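ECXA (Escherichia coli, PDB 4L63) binds a zinc ion and probably acts as a metallopeptidase of the metzincin type. Local coordinates at residues A[93-99]-A[116-122]; A[104-108]-A[161-165]; A[186-192]-A[228-233]. All coordinates share one frame; numbering follows the deposited sequence.

In the fold
Contacts 1 and 2 share a mixed sheet and touch each other; their centres lie about 12 Å apart. Strand 91-96 pairs with 115-119 in contact 1, and 115-119 lies next to 104-107, an edge strand within this chain, which contact 2 sets over helix 146-165. In sequence these segments alternate, so the two contacts interlock, and T116 of one meets T106 of the other. Contact 3 follows later in the chain, where a loop after strand 181-186 packs on helix 228-239; its centre is about 19 Å from that of contact 2 and about 30 Å from that of contact 1. The zinc sits at contact 2, with contacts 1 and 3 on opposite sides of the chain's centre.

Contact 1. Residues A[93-99]-A[116-122]; sequences FSTTNYA and TRIDIGS
CE2 of the Y98 ring stands over one face of the R117 guanidinium, the two planes 67° apart, so the groups meet steeply and do not stack. At the guanidinium edge, close to its plane, T96 OG1 accepts a hydrogen bond from R117 NH2 over 3.2 Å. The Y98 ring has D119 OD2 at its own edge, near its plane. Further back, F93 and T116 point the same way side by side, with F93 CD2 3.8 Å from T116 CG2.

D119 ties the two segments together where the strands end. Its CG is anti to the backbone N (chi1 -160°), which turns the carboxylate back toward the other segment. OD2 takes the Y98 N-H on its syn lone pair at 2.7 Å and also accepts from T96 OG1 on the anti side, 35° out of the carboxylate plane. OD1 receives A99 N at 3.3 Å. As N-cap residue, accepting from S122 N, D119 also caps the start of the weakly bonded helix that follows.

The backbones pair as parallel strands, in register from F93-T116 to T96-D119. I118 N donates to S94 O at 2.8 Å, and I120 N continues the ladder to T96 O at 2.7 Å. Beside it, I120 CD1 packs on T95 CG2 at 3.7 Å.

These are inner strands of the sheet: F93 bonds through its backbone to T36 on one side, while R117 and D119 bond to S105 and L103 on the other. The face bearing F93, T116 and I118 packs on helix 146-165; F93 and I118 also reach helix 60-70, and T95, I118 and I120 meet I42 of strand 41-44.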
loop_
_atom_site.group_PDB
_atom_site.type_symbol
_atom_site.label_atom_id
_atom_site.label_comp_id
_atom_site.label_asym_id
_atom_site.label_seq_id
_atom_site.Cartn_x
_atom_site.Cartn_y
_atom_site.Cartn_z
ATOM N N PHE A 93 -36.374 -1.377 12.383
ATOM C CA PHE A 93 -35.804 -2.220 13.427
ATOM C C PHE A 93 -36.943 -2.922 14.157
ATOM O O PHE A 93 -38.033 -2.372 14.265
ATOM C CB PHE A 93 -34.956 -1.397 14.397
ATOM C CG PHE A 93 -33.648 -0.936 13.818
ATOM C CD1 PHE A 93 -33.590 0.181 13.000
ATOM C CD2 PHE A 93 -32.474 -1.626 14.086
ATOM C CE1 PHE A 93 -32.382 0.605 12.461
ATOM C CE2 PHE A 93 -31.263 -1.208 13.550
ATOM C CZ PHE A 93 -31.220 -0.091 12.735
ATOM N N SER A 94 -36.697 -4.138 14.637
ATOM C CA SER A 94 -37.720 -4.893 15.352
ATOM C C SER A 94 -37.144 -6.092 16.095
ATOM O O SER A 94 -35.975 -6.452 15.925
ATOM C CB SER A 94 -38.815 -5.368 14.390
ATOM O OG SER A 94 -38.281 -6.218 13.391
ATOM N N THR A 95 -37.983 -6.704 16.923
ATOM C CA THR A 95 -37.616 -7.911 17.646
ATOM C C THR A 95 -38.466 -9.072 17.150
ATOM O O THR A 95 -39.590 -8.874 16.687
ATOM C CB THR A 95 -37.807 -7.750 19.167
ATOM O OG1 THR A 95 -39.165 -7.387 19.440
ATOM C CG2 THR A 95 -36.887 -6.671 19.712
ATOM N N THR A 96 -37.926 -10.282 17.243
ATOM C CA THR A 96 -38.649 -11.478 16.826
ATOM C C THR A 96 -38.456 -12.609 17.832
ATOM O O THR A 96 -37.616 -12.516 18.726
ATOM C CB THR A 96 -38.191 -11.969 15.437
ATOM O OG1 THR A 96 -36.780 -12.230 15.457
ATOM C CG2 THR A 96 -38.499 -10.936 14.359
ATOM N N ASN A 97 -39.230 -13.678 17.679
ATOM C CA ASN A 97 -39.103 -14.846 18.542
ATOM C C ASN A 97 -39.111 -16.147 17.749
ATOM O O ASN A 97 -40.039 -16.946 17.867
ATOM C CB ASN A 97 -40.225 -14.872 19.587
ATOM C CG ASN A 97 -39.803 -14.274 20.918
ATOM O OD1 ASN A 97 -39.160 -14.939 21.730
ATOM N ND2 ASN A 97 -40.174 -13.018 21.150
ATOM N N TYR A 98 -38.076 -16.360 16.943
ATOM C CA TYR A 98 -37.953 -17.602 16.190
ATOM C C TYR A 98 -37.215 -18.667 17.002
ATOM O O TYR A 98 -37.502 -19.859 16.866
ATOM C CB TYR A 98 -37.233 -17.370 14.852
ATOM C CG TYR A 98 -37.978 -16.478 13.878
ATOM C CD1 TYR A 98 -38.954 -16.999 13.036
ATOM C CD2 TYR A 98 -37.685 -15.122 13.778
ATOM C CE1 TYR A 98 -39.635 -16.190 12.139
ATOM C CE2 TYR A 98 -38.357 -14.307 12.882
ATOM C CZ TYR A 98 -39.331 -14.845 12.066
ATOM O OH TYR A 98 -40.000 -14.035 11.175
ATOM N N ALA A 99 -36.285 -18.225 17.851
ATOM C CA ALA A 99 -35.412 -19.112 18.627
ATOM C C ALA A 99 -34.706 -20.108 17.710
ATOM O O ALA A 99 -34.893 -21.319 17.832
ATOM C CB ALA A 99 -36.207 -19.839 19.709
ATOM N N THR A 116 -34.065 -4.719 9.958
ATOM C CA THR A 116 -33.203 -5.413 10.902
ATOM C C THR A 116 -34.024 -6.001 12.041
ATOM O O THR A 116 -34.815 -5.301 12.669
ATOM C CB THR A 116 -32.129 -4.480 11.482
ATOM O OG1 THR A 116 -31.095 -4.278 10.510
ATOM C CG2 THR A 116 -31.518 -5.084 12.736
ATOM N N ARG A 117 -33.836 -7.289 12.305
ATOM C CA ARG A 117 -34.523 -7.926 13.419
ATOM C C ARG A 117 -33.535 -8.470 14.453
ATOM O O ARG A 117 -32.482 -9.013 14.111
ATOM C CB ARG A 117 -35.444 -9.043 12.914
ATOM C CG ARG A 117 -34.726 -10.206 12.268
ATOM C CD ARG A 117 -35.700 -11.249 11.758
ATOM N NE ARG A 117 -34.988 -12.395 11.206
ATOM C CZ ARG A 117 -34.591 -13.435 11.935
ATOM N NH1 ARG A 117 -33.942 -14.439 11.366
ATOM N NH2 ARG A 117 -34.839 -13.468 13.236
ATOM N N ILE A 118 -33.875 -8.282 15.724
ATOM C CA ILE A 118 -33.123 -8.857 16.830
ATOM C C ILE A 118 -33.977 -9.915 17.505
ATOM O O ILE A 118 -34.939 -9.594 18.206
ATOM C CB ILE A 118 -32.704 -7.795 17.873
ATOM C CG1 ILE A 118 -31.710 -6.801 17.267
ATOM C CG2 ILE A 118 -32.111 -8.464 19.111
ATOM C CD1 ILE A 118 -30.390 -7.411 16.870
ATOM N N ASP A 119 -33.643 -11.178 17.276
ATOM C CA ASP A 119 -34.383 -12.269 17.891
ATOM C C ASP A 119 -34.198 -12.225 19.399
ATOM O O ASP A 119 -33.088 -12.050 19.885
ATOM C CB ASP A 119 -33.928 -13.618 17.336
ATOM C CG ASP A 119 -34.951 -14.709 17.562
ATOM O OD1 ASP A 119 -34.884 -15.385 18.611
ATOM O OD2 ASP A 119 -35.828 -14.888 16.691
ATOM N N ILE A 120 -35.290 -12.367 20.138
ATOM C CA ILE A 120 -35.210 -12.348 21.589
ATOM C C ILE A 120 -35.107 -13.774 22.123
ATOM O O ILE A 120 -34.405 -14.033 23.103
ATOM C CB ILE A 120 -36.424 -11.637 22.208
ATOM C CG1 ILE A 120 -36.596 -10.248 21.589
ATOM C CG2 ILE A 120 -36.260 -11.523 23.704
ATOM C CD1 ILE A 120 -35.421 -9.329 21.820
ATOM N N GLY A 121 -35.798 -14.697 21.460
ATOM C CA GLY A 121 -35.764 -16.103 21.824
ATOM C C GLY A 121 -34.407 -16.755 21.622
ATOM O O GLY A 121 -34.005 -17.611 22.409
ATOM N N SER A 122 -33.701 -16.356 20.565
ATOM C CA SER A 122 -32.358 -16.874 20.310
ATOM C C SER A 122 -31.372 -16.402 21.377
ATOM O O SER A 122 -30.536 -17.178 21.839
ATOM C CB SER A 122 -31.863 -16.460 18.919
ATOM O OG SER A 122 -32.403 -17.299 17.911
#

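Contact 2. Residues A[104-108]-A[161-165]; sequences GSTIF and EIGHI. With ZN (zinc ion), chain G.
T106 and E161 meet through a short hydrogen bond, T106 OG1 giving its proton to E161 OE1 at 2.6 Å on the anti lone pair, away from the other oxygen. The two side chains run alongside each other, pointing opposite ways. E161 bends at chi2 (-47°), which brings its carboxylate beside the strand, and its OE2 accepts from a water at 2.7 Å. The same water is bound to the zinc ion at 2.5 Å, and H164 NE2 binds the metal at 2.2 Å; H160 and H170 complete the protein ligands.

The other branch of T106, CG2, rests on I165 CD1 (3.6 Å) and on H164 CB (3.7 Å). Farther along, the F108 ring turns its edge to I165 O, with CE1 3.4 Å from it.

A second shell holds these groups in place. T106 OG1 also bonds to T116 OG1 on the neighbouring strand, and H164 ND1 bonds to L168 O, which fixes the rotation of the imidazole. One carboxylate oxygen is thus anchored to the edge strand while the other accepts a hydrogen bond from the zinc-bound water, an arrangement consistent with the HExxH motif of metzincins, where the glutamate is thought to activate that water.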
loop_
_atom_site.group_PDB
_atom_site.type_symbol
_atom_site.label_atom_id
_atom_site.label_comp_id
_atom_site.label_asym_id
_atom_site.label_seq_id
_atom_site.Cartn_x
_atom_site.Cartn_y
_atom_site.Cartn_z
ATOM N N GLY A 104 -29.101 -12.174 15.379
ATOM C CA GLY A 104 -29.597 -11.058 14.591
ATOM C C GLY A 104 -29.713 -11.374 13.111
ATOM O O GLY A 104 -29.182 -12.381 12.633
ATOM N N SER A 105 -30.401 -10.499 12.382
ATOM C CA SER A 105 -30.666 -10.706 10.961
ATOM C C SER A 105 -31.106 -9.407 10.277
ATOM O O SER A 105 -31.884 -8.634 10.844
ATOM C CB SER A 105 -31.736 -11.789 10.783
ATOM O OG SER A 105 -32.012 -12.031 9.417
ATOM N N THR A 106 -30.616 -9.173 9.061
ATOM C CA THR A 106 -30.959 -7.960 8.316
ATOM C C THR A 106 -31.281 -8.252 6.853
ATOM O O THR A 106 -30.565 -9.004 6.187
ATOM C CB THR A 106 -29.810 -6.916 8.374
ATOM O OG1 THR A 106 -29.670 -6.428 9.713
ATOM C CG2 THR A 106 -30.081 -5.742 7.443
ATOM N N ILE A 107 -32.361 -7.656 6.357
ATOM C CA ILE A 107 -32.673 -7.697 4.933
ATOM C C ILE A 107 -32.314 -6.377 4.259
ATOM O O ILE A 107 -32.941 -5.351 4.522
ATOM C CB ILE A 107 -34.160 -7.980 4.675
ATOM C CG1 ILE A 107 -34.572 -9.329 5.263
ATOM C CG2 ILE A 107 -34.455 -7.931 3.182
ATOM C CD1 ILE A 107 -36.002 -9.722 4.901
ATOM N N PHE A 108 -31.309 -6.405 3.389
ATOM C CA PHE A 108 -30.926 -5.213 2.639
ATOM C C PHE A 108 -31.834 -5.042 1.434
ATOM O O PHE A 108 -31.850 -5.879 0.529
ATOM C CB PHE A 108 -29.465 -5.283 2.189
ATOM C CG PHE A 108 -28.988 -4.039 1.479
ATOM C CD1 PHE A 108 -28.678 -2.892 2.193
ATOM C CD2 PHE A 108 -28.851 -4.019 0.099
ATOM C CE1 PHE A 108 -28.235 -1.747 1.543
ATOM C CE2 PHE A 108 -28.404 -2.884 -0.556
ATOM C CZ PHE A 108 -28.100 -1.743 0.168
ATOM N N GLU A 161 -25.363 -5.619 12.458
ATOM C CA GLU A 161 -26.529 -5.530 11.583
ATOM C C GLU A 161 -26.630 -4.155 10.898
ATOM O O GLU A 161 -27.062 -4.071 9.745
ATOM C CB GLU A 161 -27.812 -5.842 12.363
ATOM C CG GLU A 161 -27.908 -7.287 12.874
ATOM C CD GLU A 161 -27.560 -8.336 11.820
ATOM O OE1 GLU A 161 -28.090 -8.259 10.692
ATOM O OE2 GLU A 161 -26.763 -9.249 12.125
ATOM N N ILE A 162 -26.224 -3.094 11.597
ATOM C CA ILE A 162 -26.110 -1.758 10.993
ATOM C C ILE A 162 -25.181 -1.779 9.771
ATOM O O ILE A 162 -25.441 -1.128 8.758
ATOM C CB ILE A 162 -25.550 -0.703 11.984
ATOM C CG1 ILE A 162 -26.343 -0.658 13.290
ATOM C CG2 ILE A 162 -25.539 0.675 11.338
ATOM C CD1 ILE A 162 -27.723 -0.117 13.163
ATOM N N GLY A 163 -24.084 -2.517 9.885
ATOM C CA GLY A 163 -23.174 -2.693 8.762
ATOM C C GLY A 163 -23.920 -3.186 7.531
ATOM O O GLY A 163 -23.701 -2.687 6.423
ATOM N N HIS A 164 -24.821 -4.148 7.738
ATOM C CA HIS A 164 -25.631 -4.713 6.665
ATOM C C HIS A 164 -26.616 -3.681 6.108
ATOM O O HIS A 164 -26.818 -3.595 4.894
ATOM C CB HIS A 164 -26.388 -5.944 7.164
ATOM C CG HIS A 164 -25.523 -7.152 7.351
ATOM N ND1 HIS A 164 -24.539 -7.505 6.454
ATOM C CD2 HIS A 164 -25.496 -8.091 8.327
ATOM C CE1 HIS A 164 -23.942 -8.608 6.868
ATOM N NE2 HIS A 164 -24.501 -8.983 8.004
ATOM N N ILE A 165 -27.233 -2.910 7.002
ATOM C CA ILE A 165 -28.118 -1.816 6.589
ATOM C C ILE A 165 -27.368 -0.883 5.643
ATOM O O ILE A 165 -27.916 -0.421 4.640
ATOM C CB ILE A 165 -28.644 -1.006 7.793
ATOM C CG1 ILE A 165 -29.590 -1.853 8.642
ATOM C CG2 ILE A 165 -29.384 0.246 7.324
ATOM C CD1 ILE A 165 -30.839 -2.265 7.911
HETATM ZN ZN ZN G . -24.038 -10.690 9.303
HETATM O O HOH W 1 -26.216 -11.192 10.403
#

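Contact 3. Residues A[186-192]-A[228-233]; sequences VARCRLL and RNDIEG
R228 lies against C189 and L192, and its side chain can be followed outward. From CB the chain leaves with CG anti to the backbone N (chi1 -178°) and bends at chi2, swinging toward the loop. NE passes 3.7 Å from L192 CD1, and CZ is 4.0 Å from the same methyl, which sits over one face of the guanidinium. C189 SG lies over that face too, near its rim, 3.9 Å from NH1. The opposite face is covered by E232 CG. At the tip, NH1 touches C189 CB and donates to N229 OD1 at 3.0 Å, nearly in the guanidinium plane; it also bonds to S251 OG. NH2 lies beyond, still near L192 CD1.

N229 carries the polar link to the loop. ND2 donates to C189 O over 3.1 Å with an almost straight bond (169°), the acceptor lying in the amide plane. Farther along the helix the loop residue A187 sets its CB against E232 CB (3.8 Å) and G233 N. V186 CG2 meets G233 CA at 3.9 Å.

C189 is in a disulfide with C252, and A187 O bonds to S251 OG, so the loop is tied to a third part of the chain. R190 and L191 pack against neighbouring subunits.

The N229 amide is used on both sides: ND2 also bonds to K10 O, and OD1 also accepts from Q194 NE2. These bonds set which end of the amide is which, and the positive charge of R228 probably polarises the amide, strengthening its grip on C189 O beside the disulfide.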
loop_
_atom_site.group_PDB
_atom_site.type_symbol
_atom_site.label_atom_id
_atom_site.label_comp_id
_atom_site.label_asym_id
_atom_site.label_seq_id
_atom_site.Cartn_x
_atom_site.Cartn_y
_atom_site.Cartn_z
ATOM N N VAL A 186 -14.475 -3.944 -1.184
ATOM C CA VAL A 186 -14.333 -2.500 -1.298
ATOM C C VAL A 186 -13.265 -1.999 -0.319
ATOM O O VAL A 186 -12.939 -2.673 0.663
ATOM C CB VAL A 186 -15.665 -1.772 -1.027
ATOM C CG1 VAL A 186 -16.699 -2.131 -2.100
ATOM C CG2 VAL A 186 -16.207 -2.138 0.356
ATOM N N ALA A 187 -12.720 -0.822 -0.613
ATOM C CA ALA A 187 -11.920 -0.068 0.355
ATOM C C ALA A 187 -10.739 -0.852 0.921
ATOM O O ALA A 187 -10.378 -0.669 2.086
ATOM C CB ALA A 187 -12.820 0.415 1.505
ATOM N N ARG A 188 -10.140 -1.722 0.112
ATOM C CA ARG A 188 -9.037 -2.547 0.611
ATOM C C ARG A 188 -7.902 -1.708 1.185
ATOM O O ARG A 188 -7.472 -0.713 0.586
ATOM C CB ARG A 188 -8.481 -3.437 -0.493
ATOM C CG ARG A 188 -7.183 -4.137 -0.093
ATOM C CD ARG A 188 -6.572 -4.799 -1.302
ATOM N NE ARG A 188 -7.437 -5.882 -1.746
ATOM C CZ ARG A 188 -7.088 -6.791 -2.649
ATOM N NH1 ARG A 188 -7.939 -7.756 -2.979
ATOM N NH2 ARG A 188 -5.885 -6.741 -3.206
ATOM N N CYS A 189 -7.417 -2.121 2.347
ATOM C CA CYS A 189 -6.222 -1.513 2.903
ATOM C C CYS A 189 -5.507 -2.527 3.769
ATOM O O CYS A 189 -5.938 -2.827 4.880
ATOM C CB CYS A 189 -6.560 -0.262 3.700
ATOM S SG CYS A 189 -5.058 0.511 4.383
ATOM N N ARG A 190 -4.433 -3.085 3.222
ATOM C CA ARG A 190 -3.623 -4.049 3.957
ATOM C C ARG A 190 -2.439 -3.402 4.651
ATOM O O ARG A 190 -1.863 -3.987 5.567
ATOM C CB ARG A 190 -3.120 -5.143 3.020
ATOM C CG ARG A 190 -4.233 -6.059 2.529
ATOM C CD ARG A 190 -3.731 -6.902 1.376
ATOM N NE ARG A 190 -3.415 -6.061 0.227
ATOM C CZ ARG A 190 -3.142 -6.534 -0.983
ATOM N NH1 ARG A 190 -3.150 -7.842 -1.196
ATOM N NH2 ARG A 190 -2.868 -5.700 -1.976
ATOM N N LEU A 191 -2.077 -2.196 4.222
ATOM C CA LEU A 191 -0.873 -1.540 4.773
ATOM C C LEU A 191 -1.049 -0.909 6.151
ATOM O O LEU A 191 -0.065 -0.667 6.847
ATOM C CB LEU A 191 -0.366 -0.479 3.793
ATOM C CG LEU A 191 0.292 -1.040 2.526
ATOM C CD1 LEU A 191 0.512 0.069 1.491
ATOM C CD2 LEU A 191 1.628 -1.686 2.880
ATOM N N LEU A 192 -2.282 -0.638 6.559
ATOM C CA LEU A 192 -2.495 0.021 7.859
ATOM C C LEU A 192 -3.047 -0.970 8.882
ATOM O O LEU A 192 -4.111 -1.556 8.668
ATOM C CB LEU A 192 -3.442 1.220 7.708
ATOM C CG LEU A 192 -2.903 2.399 6.886
ATOM C CD1 LEU A 192 -3.980 3.471 6.644
ATOM C CD2 LEU A 192 -1.692 3.023 7.539
ATOM N N ARG A 228 -11.346 0.681 10.942
ATOM C CA ARG A 228 -11.001 1.696 9.950
ATOM C C ARG A 228 -11.519 1.300 8.571
ATOM O O ARG A 228 -12.149 2.102 7.884
ATOM C CB ARG A 228 -9.490 1.924 9.868
ATOM C CG ARG A 228 -9.122 3.016 8.864
ATOM C CD ARG A 228 -7.928 2.624 8.010
ATOM N NE ARG A 228 -7.613 3.625 6.993
ATOM C CZ ARG A 228 -7.848 3.462 5.692
ATOM N NH1 ARG A 228 -8.402 2.330 5.249
ATOM N NH2 ARG A 228 -7.522 4.423 4.836
ATOM N N ASN A 229 -11.271 0.059 8.168
ATOM C CA ASN A 229 -11.706 -0.373 6.842
ATOM C C ASN A 229 -13.230 -0.476 6.739
ATOM O O ASN A 229 -13.792 -0.208 5.673
ATOM C CB ASN A 229 -11.050 -1.703 6.456
ATOM C CG ASN A 229 -9.574 -1.540 6.125
ATOM O OD1 ASN A 229 -9.040 -0.439 6.201
ATOM N ND2 ASN A 229 -8.917 -2.627 5.739
ATOM N N ASP A 230 -13.896 -0.863 7.828
ATOM C CA ASP A 230 -15.364 -0.878 7.851
ATOM C C ASP A 230 -15.919 0.507 7.515
ATOM O O ASP A 230 -16.860 0.644 6.730
ATOM C CB ASP A 230 -15.894 -1.311 9.221
ATOM C CG ASP A 230 -15.715 -2.792 9.487
ATOM O OD1 ASP A 230 -15.582 -3.574 8.519
ATOM O OD2 ASP A 230 -15.711 -3.172 10.678
ATOM N N ILE A 231 -15.325 1.529 8.121
ATOM C CA ILE A 231 -15.750 2.912 7.913
ATOM C C ILE A 231 -15.507 3.344 6.467
ATOM O O ILE A 231 -16.373 3.939 5.837
ATOM C CB ILE A 231 -15.014 3.875 8.874
ATOM C CG1 ILE A 231 -15.379 3.570 10.329
ATOM C CG2 ILE A 231 -15.316 5.319 8.529
ATOM C CD1 ILE A 231 -16.865 3.713 10.650
ATOM N N GLU A 232 -14.328 3.032 5.937
ATOM C CA GLU A 232 -14.027 3.338 4.543
ATOM C C GLU A 232 -14.943 2.570 3.583
ATOM O O GLU A 232 -15.278 3.069 2.501
ATOM C CB GLU A 232 -12.560 3.027 4.232
ATOM C CG GLU A 232 -11.589 3.984 4.901
ATOM C CD GLU A 232 -11.929 5.436 4.627
ATOM O OE1 GLU A 232 -12.073 5.805 3.443
ATOM O OE2 GLU A 232 -12.058 6.207 5.600
ATOM N N GLY A 233 -15.340 1.361 3.982
ATOM C CA GLY A 233 -16.257 0.557 3.194
ATOM C C GLY A 233 -17.588 1.271 3.012
ATOM O O GLY A 233 -18.130 1.329 1.908
#